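Long-range contact in quinone oxidoreductase (Coxiella burnetii, PDB 3TQH), which probably reduces quinones as a member of the medium-chain dehydrogenase/reductase family, and binds NADPH: residues A[219-231]-A[241-255]. Numbering follows the deposited sequence.
With NDP (NADPH dihydro-nicotinamide-adenine-dinucleotide phosphate), chain B; SO4 (sulfate ion), chain C.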
loop_
_atom_site.group_PDB
_atom_site.type_symbol
_atom_site.label_atom_id
_atom_site.label_comp_id
_atom_site.label_asym_id
_atom_site.label_seq_id
_atom_site.Cartn_x
_atom_site.Cartn_y
_atom_site.Cartn_z
ATOM N N VAL A 219 -17.422 4.283 -4.100
ATOM C CA VAL A 219 -16.985 3.473 -2.986
ATOM C C VAL A 219 -15.554 3.052 -3.271
ATOM O O VAL A 219 -15.309 2.386 -4.270
ATOM C CB VAL A 219 -17.850 2.207 -2.837
ATOM C CG1 VAL A 219 -17.246 1.260 -1.786
ATOM C CG2 VAL A 219 -19.318 2.575 -2.508
ATOM N N ILE A 220 -14.614 3.465 -2.419
ATOM C CA ILE A 220 -13.261 2.933 -2.458
ATOM C C ILE A 220 -13.238 1.749 -1.504
ATOM O O ILE A 220 -13.081 1.911 -0.290
ATOM C CB ILE A 220 -12.189 3.964 -2.056
ATOM C CG1 ILE A 220 -12.372 5.285 -2.829
ATOM C CG2 ILE A 220 -10.803 3.396 -2.311
ATOM C CD1 ILE A 220 -12.443 5.121 -4.348
ATOM N N ASP A 221 -13.433 0.559 -2.061
ATOM C CA ASP A 221 -13.562 -0.654 -1.266
ATOM C C ASP A 221 -12.182 -1.259 -1.018
ATOM O O ASP A 221 -11.577 -1.850 -1.919
ATOM C CB ASP A 221 -14.471 -1.663 -1.970
ATOM C CG ASP A 221 -14.403 -3.038 -1.348
ATOM O OD1 ASP A 221 -14.280 -3.120 -0.107
ATOM O OD2 ASP A 221 -14.469 -4.042 -2.094
ATOM N N LEU A 222 -11.691 -1.103 0.208
ATOM C CA LEU A 222 -10.383 -1.620 0.586
ATOM C C LEU A 222 -10.476 -2.900 1.418
ATOM O O LEU A 222 -9.470 -3.355 1.947
ATOM C CB LEU A 222 -9.600 -0.541 1.332
ATOM C CG LEU A 222 -9.310 0.714 0.498
ATOM C CD1 LEU A 222 -8.901 1.869 1.391
ATOM C CD2 LEU A 222 -8.235 0.421 -0.555
ATOM N N VAL A 223 -11.676 -3.482 1.518
ATOM C CA VAL A 223 -11.878 -4.759 2.235
ATOM C C VAL A 223 -12.210 -5.904 1.273
ATOM O O VAL A 223 -11.697 -7.008 1.417
ATOM C CB VAL A 223 -12.992 -4.648 3.305
ATOM C CG1 VAL A 223 -13.181 -5.982 4.031
ATOM C CG2 VAL A 223 -12.662 -3.537 4.290
ATOM N N GLY A 224 -13.067 -5.643 0.297
ATOM C CA GLY A 224 -13.440 -6.651 -0.682
ATOM C C GLY A 224 -14.371 -7.694 -0.088
ATOM O O GLY A 224 -14.969 -7.488 0.980
ATOM N N GLY A 225 -14.488 -8.823 -0.777
ATOM C CA GLY A 225 -15.372 -9.888 -0.334
ATOM C C GLY A 225 -16.784 -9.354 -0.211
ATOM O O GLY A 225 -17.234 -8.582 -1.052
ATOM N N ASP A 226 -17.460 -9.732 0.867
ATOM C CA ASP A 226 -18.870 -9.403 1.050
ATOM C C ASP A 226 -19.121 -7.931 1.388
ATOM O O ASP A 226 -20.203 -7.413 1.105
ATOM C CB ASP A 226 -19.477 -10.316 2.118
ATOM C CG ASP A 226 -19.549 -11.765 1.665
ATOM O OD1 ASP A 226 -20.242 -12.044 0.653
ATOM O OD2 ASP A 226 -18.916 -12.629 2.318
ATOM N N VAL A 227 -18.132 -7.266 1.992
ATOM C CA VAL A 227 -18.224 -5.827 2.268
ATOM C C VAL A 227 -18.298 -5.052 0.963
ATOM O O VAL A 227 -19.121 -4.142 0.824
ATOM C CB VAL A 227 -17.035 -5.314 3.107
ATOM C CG1 VAL A 227 -16.877 -3.799 2.962
ATOM C CG2 VAL A 227 -17.213 -5.703 4.568
ATOM N N GLY A 228 -17.442 -5.425 0.011
ATOM C CA GLY A 228 -17.476 -4.865 -1.337
ATOM C C GLY A 228 -18.796 -5.117 -2.037
ATOM O O GLY A 228 -19.365 -4.204 -2.634
ATOM N N ILE A 229 -19.288 -6.355 -1.962
ATOM C CA ILE A 229 -20.587 -6.711 -2.543
ATOM C C ILE A 229 -21.707 -5.864 -1.944
ATOM O O ILE A 229 -22.545 -5.332 -2.669
ATOM C CB ILE A 229 -20.950 -8.203 -2.312
ATOM C CG1 ILE A 229 -19.946 -9.138 -2.993
ATOM C CG2 ILE A 229 -22.363 -8.497 -2.816
ATOM C CD1 ILE A 229 -19.658 -8.790 -4.433
ATOM N N GLN A 230 -21.718 -5.758 -0.619
ATOM C CA GLN A 230 -22.726 -4.975 0.091
ATOM C C GLN A 230 -22.695 -3.508 -0.333
ATOM O O GLN A 230 -23.737 -2.875 -0.416
ATOM C CB GLN A 230 -22.516 -5.080 1.612
ATOM C CG GLN A 230 -23.234 -6.243 2.288
ATOM C CD GLN A 230 -24.382 -5.771 3.177
ATOM O OE1 GLN A 230 -24.155 -5.240 4.270
ATOM N NE2 GLN A 230 -25.618 -5.959 2.712
ATOM N N SER A 231 -21.500 -2.982 -0.606
ATOM C CA SER A 231 -21.315 -1.560 -0.917
ATOM C C SER A 231 -22.019 -1.128 -2.199
ATOM O O SER A 231 -22.359 0.034 -2.354
ATOM C CB SER A 231 -19.823 -1.226 -1.025
ATOM O OG SER A 231 -19.139 -1.546 0.178
ATOM N N ILE A 241 -17.916 1.584 -7.999
ATOM C CA ILE A 241 -17.133 0.991 -6.925
ATOM C C ILE A 241 -15.761 0.583 -7.473
ATOM O O ILE A 241 -15.654 -0.030 -8.538
ATOM C CB ILE A 241 -17.872 -0.210 -6.266
ATOM C CG1 ILE A 241 -17.037 -0.821 -5.137
ATOM C CG2 ILE A 241 -18.250 -1.283 -7.300
ATOM C CD1 ILE A 241 -17.746 -1.950 -4.411
ATOM N N VAL A 242 -14.717 0.976 -6.747
ATOM C CA VAL A 242 -13.354 0.542 -7.012
ATOM C C VAL A 242 -12.971 -0.436 -5.912
ATOM O O VAL A 242 -12.675 -0.033 -4.783
ATOM C CB VAL A 242 -12.373 1.722 -7.026
ATOM C CG1 VAL A 242 -10.969 1.235 -7.323
ATOM C CG2 VAL A 242 -12.813 2.757 -8.059
ATOM N N SER A 243 -12.998 -1.724 -6.243
ATOM C CA SER A 243 -12.673 -2.766 -5.281
ATOM C C SER A 243 -11.202 -3.127 -5.415
ATOM O O SER A 243 -10.793 -3.707 -6.416
ATOM C CB SER A 243 -13.569 -3.991 -5.486
ATOM O OG SER A 243 -13.592 -4.788 -4.313
ATOM N N VAL A 244 -10.422 -2.778 -4.389
ATOM C CA VAL A 244 -8.956 -2.757 -4.457
ATOM C C VAL A 244 -8.266 -4.116 -4.206
ATOM O O VAL A 244 -7.273 -4.419 -4.871
ATOM C CB VAL A 244 -8.388 -1.659 -3.506
ATOM C CG1 VAL A 244 -6.862 -1.701 -3.435
ATOM C CG2 VAL A 244 -8.858 -0.283 -3.961
ATOM N N PRO A 245 -8.769 -4.933 -3.252
ATOM C CA PRO A 245 -8.168 -6.261 -3.132
ATOM C C PRO A 245 -8.433 -7.080 -4.382
ATOM O O PRO A 245 -9.579 -7.172 -4.836
ATOM C CB PRO A 245 -8.861 -6.874 -1.906
ATOM C CG PRO A 245 -9.441 -5.720 -1.169
ATOM C CD PRO A 245 -9.789 -4.705 -2.217
ATOM N N THR A 246 -7.373 -7.651 -4.941
ATOM C CA THR A 246 -7.429 -8.266 -6.262
ATOM C C THR A 246 -8.175 -9.597 -6.293
ATOM O O THR A 246 -8.769 -9.947 -7.310
ATOM C CB THR A 246 -6.003 -8.494 -6.811
ATOM O OG1 THR A 246 -5.257 -9.278 -5.875
ATOM C CG2 THR A 246 -5.289 -7.154 -7.041
ATOM N N ILE A 247 -8.149 -10.339 -5.190
ATOM C CA ILE A 247 -8.689 -11.698 -5.185
ATOM C C ILE A 247 -10.209 -11.765 -5.388
ATOM O O ILE A 247 -10.702 -12.720 -5.984
ATOM C CB ILE A 247 -8.304 -12.453 -3.895
ATOM C CG1 ILE A 247 -8.548 -13.957 -4.068
ATOM C CG2 ILE A 247 -9.063 -11.903 -2.693
ATOM C CD1 ILE A 247 -7.854 -14.800 -3.033
ATOM N N THR A 248 -10.946 -10.764 -4.899
ATOM C CA THR A 248 -12.402 -10.720 -5.081
ATOM C C THR A 248 -12.851 -9.597 -6.022
ATOM O O THR A 248 -14.037 -9.303 -6.106
ATOM C CB THR A 248 -13.136 -10.558 -3.732
ATOM O OG1 THR A 248 -12.650 -9.390 -3.058
ATOM C CG2 THR A 248 -12.937 -11.786 -2.859
ATOM N N ALA A 249 -11.908 -8.984 -6.738
ATOM C CA ALA A 249 -12.235 -7.904 -7.674
ATOM C C ALA A 249 -13.230 -8.371 -8.734
ATOM O O ALA A 249 -14.225 -7.705 -8.995
ATOM C CB ALA A 249 -10.975 -7.372 -8.339
ATOM N N GLY A 250 -12.953 -9.526 -9.331
ATOM C CA GLY A 250 -13.804 -10.080 -10.383
ATOM C C GLY A 250 -15.213 -10.363 -9.912
ATOM O O GLY A 250 -16.174 -10.055 -10.607
ATOM N N ARG A 251 -15.328 -10.945 -8.720
ATOM C CA ARG A 251 -16.621 -11.274 -8.128
ATOM C C ARG A 251 -17.439 -10.006 -7.857
ATOM O O ARG A 251 -18.636 -9.956 -8.152
ATOM C CB ARG A 251 -16.411 -12.058 -6.832
ATOM C CG ARG A 251 -17.655 -12.753 -6.292
ATOM C CD ARG A 251 -17.435 -13.240 -4.844
ATOM N NE ARG A 251 -16.363 -14.236 -4.738
ATOM C CZ ARG A 251 -16.493 -15.540 -4.989
ATOM N NH1 ARG A 251 -17.662 -16.055 -5.376
ATOM N NH2 ARG A 251 -15.438 -16.344 -4.857
ATOM N N VAL A 252 -16.782 -8.986 -7.306
ATOM C CA VAL A 252 -17.434 -7.714 -6.992
ATOM C C VAL A 252 -17.928 -6.998 -8.251
ATOM O O VAL A 252 -19.027 -6.445 -8.268
ATOM C CB VAL A 252 -16.491 -6.774 -6.190
ATOM C CG1 VAL A 252 -17.100 -5.376 -6.050
ATOM C CG2 VAL A 252 -16.188 -7.368 -4.812
ATOM N N ILE A 253 -17.109 -7.013 -9.297
ATOM C CA ILE A 253 -17.455 -6.384 -10.569
ATOM C C ILE A 253 -18.664 -7.073 -11.208
ATOM O O ILE A 253 -19.542 -6.404 -11.762
ATOM C CB ILE A 253 -16.263 -6.420 -11.556
ATOM C CG1 ILE A 253 -15.130 -5.511 -11.072
ATOM C CG2 ILE A 253 -16.694 -6.001 -12.953
ATOM C CD1 ILE A 253 -13.799 -5.839 -11.707
ATOM N N GLU A 254 -18.706 -8.402 -11.127
ATOM C CA GLU A 254 -19.828 -9.165 -11.672
ATOM C C GLU A 254 -21.144 -8.825 -10.966
ATOM O O GLU A 254 -22.152 -8.568 -11.627
ATOM C CB GLU A 254 -19.541 -10.675 -11.620
ATOM C CG GLU A 254 -20.687 -11.585 -12.066
ATOM C CD GLU A 254 -21.190 -11.309 -13.488
ATOM O OE1 GLU A 254 -20.499 -10.601 -14.254
ATOM O OE2 GLU A 254 -22.282 -11.818 -13.844
ATOM N N VAL A 255 -21.141 -8.797 -9.637
ATOM C CA VAL A 255 -22.368 -8.459 -8.903
ATOM C C VAL A 255 -22.789 -7.020 -9.200
ATOM O O VAL A 255 -23.974 -6.739 -9.328
ATOM C CB VAL A 255 -22.240 -8.677 -7.373
ATOM C CG1 VAL A 255 -23.490 -8.175 -6.645
ATOM C CG2 VAL A 255 -22.021 -10.153 -7.071
HETATM P PA NDP B . -4.369 -2.468 6.130
HETATM O O1A NDP B . -3.952 -3.722 6.786
HETATM O O2A NDP B . -3.417 -1.373 6.398
HETATM O O5B NDP B . -5.825 -2.028 6.649
HETATM C C5B NDP B . -6.140 -2.181 8.019
HETATM C C4B NDP B . -7.430 -1.440 8.338
HETATM O O4B NDP B . -8.530 -2.203 7.889
HETATM C C3B NDP B . -7.660 -1.199 9.825
HETATM O O3B NDP B . -7.473 0.169 10.117
HETATM C C2B NDP B . -9.094 -1.649 10.088
HETATM O O2B NDP B . -9.862 -0.675 10.759
HETATM C C1B NDP B . -9.643 -1.883 8.691
HETATM N N9A NDP B . -10.631 -2.969 8.592
HETATM C C8A NDP B . -10.421 -4.304 8.834
HETATM N N7A NDP B . -11.571 -4.968 8.604
HETATM C C5A NDP B . -12.510 -4.081 8.218
HETATM C C6A NDP B . -13.845 -4.239 7.871
HETATM N N6A NDP B . -14.390 -5.444 7.893
HETATM N N1A NDP B . -14.590 -3.138 7.515
HETATM C C2A NDP B . -13.998 -1.883 7.500
HETATM N N3A NDP B . -12.665 -1.726 7.838
HETATM C C4A NDP B . -11.934 -2.816 8.198
HETATM O O3 NDP B . -4.571 -2.697 4.548
HETATM P PN NDP B . -4.171 -1.678 3.361
HETATM O O1N NDP B . -2.701 -1.675 3.204
HETATM O O2N NDP B . -4.875 -0.392 3.477
HETATM O O5D NDP B . -4.792 -2.479 2.114
HETATM C C5D NDP B . -6.153 -2.863 2.078
HETATM C C4D NDP B . -6.357 -3.936 1.013
HETATM O O4D NDP B . -6.013 -3.430 -0.263
HETATM C C3D NDP B . -5.481 -5.153 1.272
HETATM O O3D NDP B . -6.243 -6.325 1.098
HETATM C C2D NDP B . -4.373 -5.040 0.247
HETATM O O2D NDP B . -3.849 -6.300 -0.131
HETATM C C1D NDP B . -5.074 -4.291 -0.890
HETATM N N1N NDP B . -4.182 -3.510 -1.777
HETATM C C2N NDP B . -4.311 -3.693 -3.132
HETATM C C3N NDP B . -3.482 -3.052 -4.050
HETATM C C7N NDP B . -3.637 -3.262 -5.527
HETATM O O7N NDP B . -2.755 -2.592 -6.401
HETATM N N7N NDP B . -4.588 -4.076 -5.983
HETATM C C4N NDP B . -2.416 -2.135 -3.521
HETATM C C5N NDP B . -2.334 -1.969 -2.037
HETATM C C6N NDP B . -3.233 -2.670 -1.238
HETATM P P2B NDP B . -10.313 -0.879 12.292
HETATM O O1X NDP B . -10.850 0.435 12.803
HETATM O O2X NDP B . -9.127 -1.283 13.133
HETATM O O3X NDP B . -11.388 -1.924 12.419
HETATM S S SO4 C . -3.566 -7.623 -3.350
HETATM O O1 SO4 C . -2.654 -6.517 -3.053
HETATM O O2 SO4 C . -4.928 -7.132 -3.540
HETATM O O3 SO4 C . -3.119 -8.312 -4.555
HETATM O O4 SO4 C . -3.549 -8.576 -2.250
HETATM O O HOH W 1 -10.829 -9.789 -0.319
#
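In the Rossmann-type nucleotide-binding domain, neighbouring parallel strands 219-221 and 241-243 lead through cofactor-lining loops into helices 225-231 and 249-255, which pack on one face of the sheet. Three backbone bonds join the strands and the start of the loops: Val242 N to Val219 O, Asp221 N to Val242 O, and Val244 N to Asp221 O, the last nearly straight at 174°. Beneath the helices, the buried carboxylate of Asp221 ties the end of strand 241-243 to the turn that follows its own strand. Its CG stands anti to the backbone N (chi1 168°), and OD2 accepts a hydrogen bond from Ser243 OG; the modelled 2.5 Å is very short and its exact length doubtful. OD1 meanwhile accepts two amides from the same face of the carboxylate: Val223 N at 3.1 Å, from well above the plane in an Asx turn, and Gly224 N at 2.8 Å, on the syn side. Farther along, Thr248 OG1 does not cap its own helix but accepts from Gly225 N (3.0 Å), tying the Gly224-Gly225 turn to the residue just before helix 249-255. The helices run at 21° to each other; between them Ile229 lays CD1 over Val252 CA (3.6 Å) and crosses Val255 at about a right angle. Ile241, extended along both torsions, lies alongside Val219 and brings CD1 to 3.3 Å from Gly228 O. At the cofactor end Leu222 CD2 rests beside Val244 CG2 at 3.5 Å, while Val244 CG1 meets the nicotinamide ring and Val244 O receives the carboxamide N7N. Val223 CG2 touches the adenine. Two amides that can only donate, besides the Ser243 hydroxyl, would favour the ionised carboxylate of Asp221, whose grip fixes the turn lying against NADPH.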